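Local coordinates for protein putative hyaluronoglucosaminidase (Clostridium perfringens, PDB 6PWI) that probably acts as a family 84 glycoside hydrolase with hexosaminidase activity, as part of a longer secreted, cell-wall-anchored protein, at residues E428-K433 with K543-G548; P497-F502 with R611-F616; Y37-S42 with G443-D448. All coordinates share one frame; numbering follows the deposited sequence.

Contact 1: E428-K433 with K543-G548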
loop_
_atom_site.group_PDB
_atom_site.type_symbol
_atom_site.label_atom_id
_atom_site.label_comp_id
_atom_site.label_asym_id
_atom_site.label_seq_id
_atom_site.Cartn_x
_atom_site.Cartn_y
_atom_site.Cartn_z
ATOM N N GLU A 428 -10.141 7.280 1.751
ATOM C CA GLU A 428 -10.795 6.059 2.202
ATOM C C GLU A 428 -9.718 5.039 2.561
ATOM O O GLU A 428 -9.151 4.382 1.681
ATOM C CB GLU A 428 -11.749 5.513 1.136
ATOM C CG GLU A 428 -12.989 6.360 0.939
ATOM C CD GLU A 428 -12.777 7.622 0.119
ATOM O OE1 GLU A 428 -11.734 7.722 -0.557
ATOM O OE2 GLU A 428 -13.654 8.511 0.164
ATOM N N ALA A 429 -9.455 4.914 3.867
ATOM C CA ALA A 429 -8.284 4.200 4.347
ATOM C C ALA A 429 -8.381 2.704 4.047
ATOM O O ALA A 429 -7.458 2.134 3.468
ATOM C CB ALA A 429 -8.060 4.487 5.808
ATOM N N GLN A 430 -9.500 2.079 4.427
ATOM C CA GLN A 430 -9.684 0.642 4.268
ATOM C C GLN A 430 -9.608 0.237 2.795
ATOM O O GLN A 430 -8.926 -0.725 2.458
ATOM C CB GLN A 430 -10.989 0.193 4.928
ATOM C CG GLN A 430 -11.007 0.389 6.437
ATOM C CD GLN A 430 -10.093 -0.580 7.147
ATOM O OE1 GLN A 430 -10.071 -1.772 6.856
ATOM N NE2 GLN A 430 -9.325 -0.071 8.094
ATOM N N ALA A 431 -10.286 0.992 1.917
ATOM C CA ALA A 431 -10.275 0.759 0.480
ATOM C C ALA A 431 -8.854 0.824 -0.079
ATOM O O ALA A 431 -8.555 0.188 -1.089
ATOM C CB ALA A 431 -11.177 1.754 -0.202
ATOM N N SER A 432 -7.983 1.589 0.585
ATOM C CA SER A 432 -6.612 1.770 0.138
ATOM C C SER A 432 -5.784 0.499 0.324
ATOM O O SER A 432 -4.684 0.392 -0.220
ATOM C CB SER A 432 -5.974 2.935 0.837
ATOM O OG SER A 432 -6.578 4.146 0.421
ATOM N N LYS A 433 -6.308 -0.468 1.085
ATOM C CA LYS A 433 -5.522 -1.656 1.394
ATOM C C LYS A 433 -5.132 -2.406 0.121
ATOM O O LYS A 433 -4.104 -3.085 0.118
ATOM C CB LYS A 433 -6.207 -2.577 2.409
ATOM C CG LYS A 433 -6.149 -2.078 3.847
ATOM C CD LYS A 433 -7.033 -2.881 4.762
ATOM C CE LYS A 433 -6.969 -2.456 6.208
ATOM N NZ LYS A 433 -7.536 -3.533 7.049
ATOM N N LYS A 543 -16.968 -1.316 5.764
ATOM C CA LYS A 543 -18.368 -1.299 5.375
ATOM C C LYS A 543 -18.899 0.128 5.248
ATOM O O LYS A 543 -19.550 0.447 4.252
ATOM C CB LYS A 543 -19.220 -2.124 6.340
ATOM C CG LYS A 543 -19.037 -3.629 6.213
ATOM C CD LYS A 543 -20.118 -4.418 6.914
ATOM C CE LYS A 543 -19.743 -4.853 8.313
ATOM N NZ LYS A 543 -20.815 -5.676 8.921
ATOM N N SER A 544 -18.628 0.978 6.249
ATOM C CA SER A 544 -19.205 2.315 6.278
ATOM C C SER A 544 -18.496 3.235 5.285
ATOM O O SER A 544 -19.107 4.137 4.723
ATOM C CB SER A 544 -19.219 2.888 7.670
ATOM O OG SER A 544 -17.917 3.277 8.060
ATOM N N GLU A 545 -17.210 2.963 5.048
ATOM C CA GLU A 545 -16.390 3.729 4.129
ATOM C C GLU A 545 -16.909 3.602 2.695
ATOM O O GLU A 545 -17.008 4.601 1.984
ATOM C CB GLU A 545 -14.981 3.156 4.171
ATOM C CG GLU A 545 -13.893 4.199 4.193
ATOM C CD GLU A 545 -12.525 3.555 4.354
ATOM O OE1 GLU A 545 -11.976 3.581 5.494
ATOM O OE2 GLU A 545 -12.016 3.018 3.340
ATOM N N ILE A 546 -17.212 2.371 2.261
ATOM C CA ILE A 546 -17.462 2.112 0.847
ATOM C C ILE A 546 -18.957 2.033 0.522
ATOM O O ILE A 546 -19.309 1.917 -0.649
ATOM C CB ILE A 546 -16.690 0.870 0.353
ATOM C CG1 ILE A 546 -17.250 -0.427 0.935
ATOM C CG2 ILE A 546 -15.195 1.013 0.606
ATOM C CD1 ILE A 546 -16.741 -1.666 0.240
ATOM N N LYS A 547 -19.824 2.141 1.540
ATOM C CA LYS A 547 -21.256 1.885 1.430
ATOM C C LYS A 547 -21.895 2.619 0.247
ATOM O O LYS A 547 -22.663 2.019 -0.509
ATOM C CB LYS A 547 -21.972 2.263 2.730
ATOM C CG LYS A 547 -23.400 1.751 2.859
ATOM C CD LYS A 547 -24.198 2.422 3.965
ATOM C CE LYS A 547 -25.650 1.992 4.010
ATOM N NZ LYS A 547 -26.365 2.409 2.784
ATOM N N GLY A 548 -21.601 3.920 0.110
ATOM C CA GLY A 548 -22.170 4.755 -0.939
ATOM C C GLY A 548 -21.851 4.231 -2.340
ATOM O O GLY A 548 -22.683 4.319 -3.239
HETATM O O HOH W 1 -10.970 6.364 5.814
#
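Glu545 lays its carboxylate against the turn that follows Glu428, a worked example of an acid clasping two backbone N-H groups of a short turn with helical backbone angles. Gln430 N donates to Glu545 OE1 at 3.1 Å, almost straight at 171° and on the syn lone pair, while Ala431 N reaches Glu545 OE2 at 3.0 Å, nearly along the C-O bond. A water relays the third amide, accepting from Ala429 N and donating to Glu545 OE1. Beyond CG the Glu545 chain runs extended (chi2 175°), which carries the carboxylate across to the other backbone. Glu428 CB and Gln430 CG lie beside the carboxylate, Gln430 CG 3.5 Å from Glu545 OE1. Both residues then bend at chi2 and take their polar ends elsewhere, Glu428 to Asn396 and Gln430 to Asn195, Asp198 and Asn539; Gln430 OE1 also accepts from Lys433 NZ. The two N-H bonds and the water would probably help stabilise the negative charge of Glu545. Beside it, Ala431 CB meets Ile546 CG2 at 4.2 Å. The contact thus seats helix 540-572 on the loop between barrel strand 418-423 and helix 433-444, with helix 193-204 alongside and Phe533 of helix 513-536 touching Ile546.

Contact 2: P497-F502 with R611-F616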
loop_
_atom_site.group_PDB
_atom_site.type_symbol
_atom_site.label_atom_id
_atom_site.label_comp_id
_atom_site.label_asym_id
_atom_site.label_seq_id
_atom_site.Cartn_x
_atom_site.Cartn_y
_atom_site.Cartn_z
ATOM N N PRO A 497 -15.672 -7.410 -22.858
ATOM C CA PRO A 497 -15.977 -8.089 -24.120
ATOM C C PRO A 497 -17.431 -8.553 -24.154
ATOM O O PRO A 497 -18.052 -8.593 -25.218
ATOM C CB PRO A 497 -15.048 -9.314 -24.131
ATOM C CG PRO A 497 -13.970 -8.997 -23.117
ATOM C CD PRO A 497 -14.639 -8.121 -22.081
ATOM N N VAL A 498 -17.960 -8.892 -22.971
ATOM C CA VAL A 498 -19.321 -9.385 -22.846
ATOM C C VAL A 498 -20.288 -8.226 -23.102
ATOM O O VAL A 498 -21.255 -8.384 -23.843
ATOM C CB VAL A 498 -19.564 -10.094 -21.496
ATOM C CG1 VAL A 498 -21.000 -10.578 -21.355
ATOM C CG2 VAL A 498 -18.596 -11.250 -21.272
ATOM N N ILE A 499 -20.005 -7.057 -22.514
ATOM C CA ILE A 499 -20.788 -5.853 -22.749
ATOM C C ILE A 499 -20.788 -5.519 -24.240
ATOM O O ILE A 499 -21.838 -5.211 -24.806
ATOM C CB ILE A 499 -20.284 -4.672 -21.892
ATOM C CG1 ILE A 499 -20.726 -4.809 -20.434
ATOM C CG2 ILE A 499 -20.737 -3.344 -22.480
ATOM C CD1 ILE A 499 -19.968 -3.920 -19.474
ATOM N N GLU A 500 -19.610 -5.585 -24.865
ATOM C CA GLU A 500 -19.449 -5.167 -26.247
ATOM C C GLU A 500 -20.208 -6.106 -27.180
ATOM O O GLU A 500 -20.838 -5.648 -28.129
ATOM C CB GLU A 500 -17.973 -5.001 -26.608
ATOM C CG GLU A 500 -17.417 -3.680 -26.115
ATOM C CD GLU A 500 -15.909 -3.483 -26.155
ATOM O OE1 GLU A 500 -15.187 -4.417 -26.584
ATOM O OE2 GLU A 500 -15.459 -2.381 -25.750
ATOM N N GLU A 501 -20.163 -7.413 -26.884
ATOM C CA GLU A 501 -20.833 -8.403 -27.709
ATOM C C GLU A 501 -22.350 -8.231 -27.631
ATOM O O GLU A 501 -23.031 -8.266 -28.656
ATOM C CB GLU A 501 -20.403 -9.822 -27.345
ATOM C CG GLU A 501 -20.901 -10.855 -28.336
ATOM C CD GLU A 501 -20.729 -10.521 -29.816
ATOM O OE1 GLU A 501 -19.912 -9.635 -30.151
ATOM O OE2 GLU A 501 -21.408 -11.158 -30.643
ATOM N N PHE A 502 -22.884 -8.044 -26.419
ATOM C CA PHE A 502 -24.317 -7.837 -26.295
ATOM C C PHE A 502 -24.729 -6.600 -27.094
ATOM O O PHE A 502 -25.753 -6.607 -27.770
ATOM C CB PHE A 502 -24.772 -7.781 -24.834
ATOM C CG PHE A 502 -26.269 -7.725 -24.669
ATOM C CD1 PHE A 502 -27.012 -8.891 -24.544
ATOM C CD2 PHE A 502 -26.938 -6.510 -24.677
ATOM C CE1 PHE A 502 -28.394 -8.847 -24.425
ATOM C CE2 PHE A 502 -28.320 -6.464 -24.560
ATOM C CZ PHE A 502 -29.045 -7.632 -24.433
ATOM N N ARG A 611 -16.281 3.458 -16.561
ATOM C CA ARG A 611 -15.543 3.160 -17.781
ATOM C C ARG A 611 -16.430 2.392 -18.763
ATOM O O ARG A 611 -16.448 2.704 -19.952
ATOM C CB ARG A 611 -14.182 2.512 -17.494
ATOM C CG ARG A 611 -13.207 2.537 -18.666
ATOM C CD ARG A 611 -11.915 1.781 -18.377
ATOM N NE ARG A 611 -10.938 1.777 -19.464
ATOM C CZ ARG A 611 -10.039 2.739 -19.702
ATOM N NH1 ARG A 611 -9.980 3.817 -18.935
ATOM N NH2 ARG A 611 -9.208 2.627 -20.724
ATOM N N HIS A 612 -17.194 1.413 -18.264
ATOM C CA HIS A 612 -17.969 0.568 -19.160
ATOM C C HIS A 612 -19.411 0.389 -18.690
ATOM O O HIS A 612 -20.295 0.279 -19.537
ATOM C CB HIS A 612 -17.259 -0.765 -19.441
ATOM C CG HIS A 612 -15.967 -0.590 -20.165
ATOM N ND1 HIS A 612 -15.905 -0.094 -21.453
ATOM C CD2 HIS A 612 -14.689 -0.815 -19.782
ATOM C CE1 HIS A 612 -14.644 -0.022 -21.835
ATOM N NE2 HIS A 612 -13.877 -0.468 -20.828
ATOM N N LEU A 613 -19.648 0.364 -17.367
ATOM C CA LEU A 613 -20.966 0.006 -16.856
ATOM C C LEU A 613 -21.988 1.077 -17.233
ATOM O O LEU A 613 -23.061 0.759 -17.754
ATOM C CB LEU A 613 -20.941 -0.219 -15.339
ATOM C CG LEU A 613 -20.072 -1.363 -14.808
ATOM C CD1 LEU A 613 -20.526 -1.777 -13.413
ATOM C CD2 LEU A 613 -20.061 -2.567 -15.738
ATOM N N ILE A 614 -21.651 2.345 -16.965
ATOM C CA ILE A 614 -22.569 3.441 -17.236
ATOM C C ILE A 614 -22.740 3.619 -18.751
ATOM O O ILE A 614 -23.875 3.736 -19.231
ATOM C CB ILE A 614 -22.160 4.722 -16.476
ATOM C CG1 ILE A 614 -22.399 4.557 -14.974
ATOM C CG2 ILE A 614 -22.881 5.945 -17.014
ATOM C CD1 ILE A 614 -21.728 5.604 -14.119
ATOM N N PRO A 615 -21.651 3.646 -19.560
ATOM C CA PRO A 615 -21.782 3.735 -21.018
ATOM C C PRO A 615 -22.720 2.688 -21.615
ATOM O O PRO A 615 -23.457 2.988 -22.550
ATOM C CB PRO A 615 -20.333 3.576 -21.506
ATOM C CG PRO A 615 -19.519 4.164 -20.370
ATOM C CD PRO A 615 -20.243 3.694 -19.129
ATOM N N PHE A 616 -22.703 1.474 -21.051
ATOM C CA PHE A 616 -23.556 0.391 -21.514
ATOM C C PHE A 616 -25.024 0.721 -21.240
ATOM O O PHE A 616 -25.875 0.531 -22.110
ATOM C CB PHE A 616 -23.133 -0.924 -20.860
ATOM C CG PHE A 616 -23.921 -2.139 -21.286
ATOM C CD1 PHE A 616 -24.234 -2.358 -22.621
ATOM C CD2 PHE A 616 -24.328 -3.084 -20.351
ATOM C CE1 PHE A 616 -24.948 -3.484 -23.005
ATOM C CE2 PHE A 616 -25.030 -4.218 -20.740
ATOM C CZ PHE A 616 -25.344 -4.415 -22.066
#
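Ile499 and Phe616 form the heart of this helix-to-helix contact, which illustrates how a branched aliphatic side chain can pack on an aromatic face. The CG2 methyl of Ile499 sits over one face of the Phe616 ring, 4.0 Å from its centroid and 29° off the normal, a CH-pi contact displaced toward the root of the ring; the same methyl is 3.6 Å from Phe616 CG. The other branch extends past the ring, and Ile499 CD1 ends 4.0 Å from Leu613 CD2 and 4.2 Å from His612 CB. At the far end of the ring, Phe502 CD2 meets Phe616 CZ at 3.7 Å, approaching in the plane of the Phe616 ring.

Torsions explain the reach. Phe616 holds CG opposite its backbone N (chi1 -178°), which throws the ring across to helix 496-507, and a similar chi1 of -173° directs the Phe502 ring to the tip of Phe616. Just before helix 613-623, His612 takes the N-cap position, and Phe616 N bonds back to His612 O in the first turn. Farther out, Tyr523 of helix 513-536 touches Ile499, Leu613 and Phe616 together, while helix 540-572 adds Ile564 against Phe502, Leu553 against Leu613 and Thr560 against Phe616. With side-chain carbon meeting carbon in almost every pair, cohesion between the two segments comes from shape fit and dispersion.

Contact 3: Y37-S42 with G443-D448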
loop_
_atom_site.group_PDB
_atom_site.type_symbol
_atom_site.label_atom_id
_atom_site.label_comp_id
_atom_site.label_asym_id
_atom_site.label_seq_id
_atom_site.Cartn_x
_atom_site.Cartn_y
_atom_site.Cartn_z
ATOM N N TYR A 37 3.133 -13.614 0.233
ATOM C CA TYR A 37 3.281 -12.286 -0.339
ATOM C C TYR A 37 3.985 -11.382 0.667
ATOM O O TYR A 37 3.676 -11.430 1.855
ATOM C CB TYR A 37 1.918 -11.701 -0.718
ATOM C CG TYR A 37 1.389 -12.166 -2.048
ATOM C CD1 TYR A 37 1.826 -11.580 -3.226
ATOM C CD2 TYR A 37 0.470 -13.204 -2.134
ATOM C CE1 TYR A 37 1.356 -12.009 -4.456
ATOM C CE2 TYR A 37 -0.008 -13.650 -3.357
ATOM C CZ TYR A 37 0.438 -13.047 -4.523
ATOM O OH TYR A 37 -0.019 -13.456 -5.745
ATOM N N PRO A 38 4.929 -10.512 0.240
ATOM C CA PRO A 38 5.352 -10.424 -1.159
ATOM C C PRO A 38 6.036 -11.715 -1.597
ATOM O O PRO A 38 6.460 -12.496 -0.751
ATOM C CB PRO A 38 6.379 -9.281 -1.142
ATOM C CG PRO A 38 6.011 -8.481 0.087
ATOM C CD PRO A 38 5.611 -9.533 1.099
ATOM N N ILE A 39 6.125 -11.924 -2.917
ATOM C CA ILE A 39 6.707 -13.129 -3.485
ATOM C C ILE A 39 8.174 -13.204 -3.068
ATOM O O ILE A 39 8.962 -12.326 -3.415
ATOM C CB ILE A 39 6.563 -13.157 -5.021
ATOM C CG1 ILE A 39 5.102 -13.031 -5.475
ATOM C CG2 ILE A 39 7.234 -14.399 -5.593
ATOM C CD1 ILE A 39 4.234 -14.224 -5.137
ATOM N N PRO A 40 8.590 -14.259 -2.330
ATOM C CA PRO A 40 9.967 -14.353 -1.851
ATOM C C PRO A 40 10.906 -14.429 -3.050
ATOM O O PRO A 40 10.541 -14.956 -4.099
ATOM C CB PRO A 40 9.978 -15.668 -1.061
ATOM C CG PRO A 40 8.530 -15.877 -0.699
ATOM C CD PRO A 40 7.776 -15.414 -1.927
ATOM N N GLN A 41 12.112 -13.888 -2.877
ATOM C CA GLN A 41 13.097 -13.903 -3.941
ATOM C C GLN A 41 13.431 -15.349 -4.300
ATOM O O GLN A 41 13.665 -15.651 -5.468
ATOM C CB GLN A 41 14.326 -13.088 -3.548
ATOM C CG GLN A 41 14.011 -11.630 -3.248
ATOM C CD GLN A 41 13.836 -10.748 -4.461
ATOM O OE1 GLN A 41 14.159 -11.117 -5.587
ATOM N NE2 GLN A 41 13.333 -9.545 -4.235
ATOM N N SER A 42 13.425 -16.235 -3.295
ATOM C CA SER A 42 13.770 -17.635 -3.494
ATOM C C SER A 42 13.197 -18.496 -2.370
ATOM O O SER A 42 13.467 -18.249 -1.193
ATOM C CB SER A 42 15.265 -17.811 -3.599
ATOM O OG SER A 42 15.590 -19.182 -3.760
ATOM N N GLY A 443 7.230 -3.521 -4.241
ATOM C CA GLY A 443 8.353 -2.864 -3.593
ATOM C C GLY A 443 9.400 -3.868 -3.123
ATOM O O GLY A 443 10.598 -3.585 -3.200
ATOM N N TRP A 444 8.926 -5.033 -2.654
ATOM C CA TRP A 444 9.782 -6.082 -2.121
ATOM C C TRP A 444 10.467 -6.851 -3.254
ATOM O O TRP A 444 11.696 -6.966 -3.263
ATOM C CB TRP A 444 9.003 -7.017 -1.185
ATOM C CG TRP A 444 9.858 -8.095 -0.587
ATOM C CD1 TRP A 444 10.091 -9.335 -1.105
ATOM C CD2 TRP A 444 10.619 -8.026 0.634
ATOM N NE1 TRP A 444 10.939 -10.041 -0.297
ATOM C CE2 TRP A 444 11.281 -9.267 0.779
ATOM C CE3 TRP A 444 10.808 -7.046 1.619
ATOM C CZ2 TRP A 444 12.116 -9.548 1.864
ATOM C CZ3 TRP A 444 11.636 -7.321 2.688
ATOM C CH2 TRP A 444 12.278 -8.557 2.810
ATOM N N ASN A 445 9.657 -7.363 -4.196
ATOM C CA ASN A 445 10.124 -8.211 -5.282
ATOM C C ASN A 445 9.601 -7.664 -6.607
ATOM O O ASN A 445 8.458 -7.934 -6.970
ATOM C CB ASN A 445 9.643 -9.657 -5.106
ATOM C CG ASN A 445 10.195 -10.623 -6.138
ATOM O OD1 ASN A 445 10.543 -10.231 -7.252
ATOM N ND2 ASN A 445 10.272 -11.896 -5.782
ATOM N N ARG A 446 10.459 -6.941 -7.338
ATOM C CA ARG A 446 10.040 -6.237 -8.537
ATOM C C ARG A 446 9.823 -7.188 -9.714
ATOM O O ARG A 446 8.773 -7.149 -10.348
ATOM C CB ARG A 446 11.020 -5.117 -8.883
ATOM C CG ARG A 446 10.752 -3.832 -8.120
ATOM C CD ARG A 446 11.932 -2.919 -8.352
ATOM N NE ARG A 446 12.253 -2.061 -7.224
ATOM C CZ ARG A 446 13.419 -1.430 -7.097
ATOM N NH1 ARG A 446 14.354 -1.591 -8.024
ATOM N NH2 ARG A 446 13.650 -0.650 -6.049
ATOM N N ALA A 447 10.818 -8.020 -10.027
ATOM C CA ALA A 447 10.761 -8.809 -11.250
ATOM C C ALA A 447 9.578 -9.777 -11.227
ATOM O O ALA A 447 8.953 -10.007 -12.263
ATOM C CB ALA A 447 12.068 -9.523 -11.492
ATOM N N ASP A 448 9.261 -10.319 -10.043
ATOM C CA ASP A 448 8.219 -11.325 -9.926
ATOM C C ASP A 448 6.863 -10.683 -9.647
ATOM O O ASP A 448 5.941 -11.371 -9.219
ATOM C CB ASP A 448 8.544 -12.361 -8.848
ATOM C CG ASP A 448 9.864 -13.085 -9.056
ATOM O OD1 ASP A 448 10.326 -13.158 -10.216
ATOM O OD2 ASP A 448 10.428 -13.566 -8.049
HETATM O O HOH W 2 13.038 -14.788 -8.059
HETATM O O HOH W 3 13.016 -10.646 -8.103
#
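A cis peptide bond before Pro38 is the most unusual feature here, and the proline it introduces packs against Trp444 where the N-terminal domain meets the (beta/alpha)8 barrel. Pro38 meets Trp444 at CB and the CD1 side of the indole, Pro38 CB lying 3.5 Å from Trp444 CB, with the two side chains at about a right angle. Trp444 NE1 is bonded to Asp173, which also accepts from Gln41 N.

Helix 433-444 ends at this point, and Asn445, the first residue to leave helical geometry, forms an Asx motif: its OD1 accepts from Asp448 N. The opposite atom of the same amide works across the interface. Asn445 ND2 donates to Ile39 O at 2.7 Å, with an N-H...O angle of 159°; the oxygen lies close to the Asn445 amide plane, although the donor stands above the plane of the Ile39 carbonyl. A second bond, 2.8 Å from Asn445 ND2 to Asp448 OD2, helps fix the rotation of the amide.

Gln41 bends at chi2 (-79°), bringing its amide over that of Asn445, the two planes stacked 17° apart and the two side chains running in opposite directions; Gln41 NE2 also bonds to Tyr174 O. Two waters complete the seam: one donates to Gln41 O and Asp448 OD2, and another bridges the stacked amides, donating to Gln41 OE1 at 2.8 Å and Asn445 OD1 at 2.6 Å.

How the contacts relate
Two of the contacts join domains, and contact 2 packs within one. Contact 3 opens first along the chain, contact 1 opens before it closes, and contact 2 opens after it has closed. Contact 3 ties the N-terminal domain to the end of barrel helix 433-444; contact 1 lies near the opposite end of that helix, with centres about 27 Å apart. Contact 1 joins the barrel to the C-terminal helical region, within which contact 2 packs helix 496-507 on helix 613-623. Helix 540-572 flanks contact 2 and supplies one segment of contact 1, about 26 Å away; contacts 2 and 3 are about 35 Å apart between centres. The barrel is thus joined to both the N-terminal domain and the C-terminal helices.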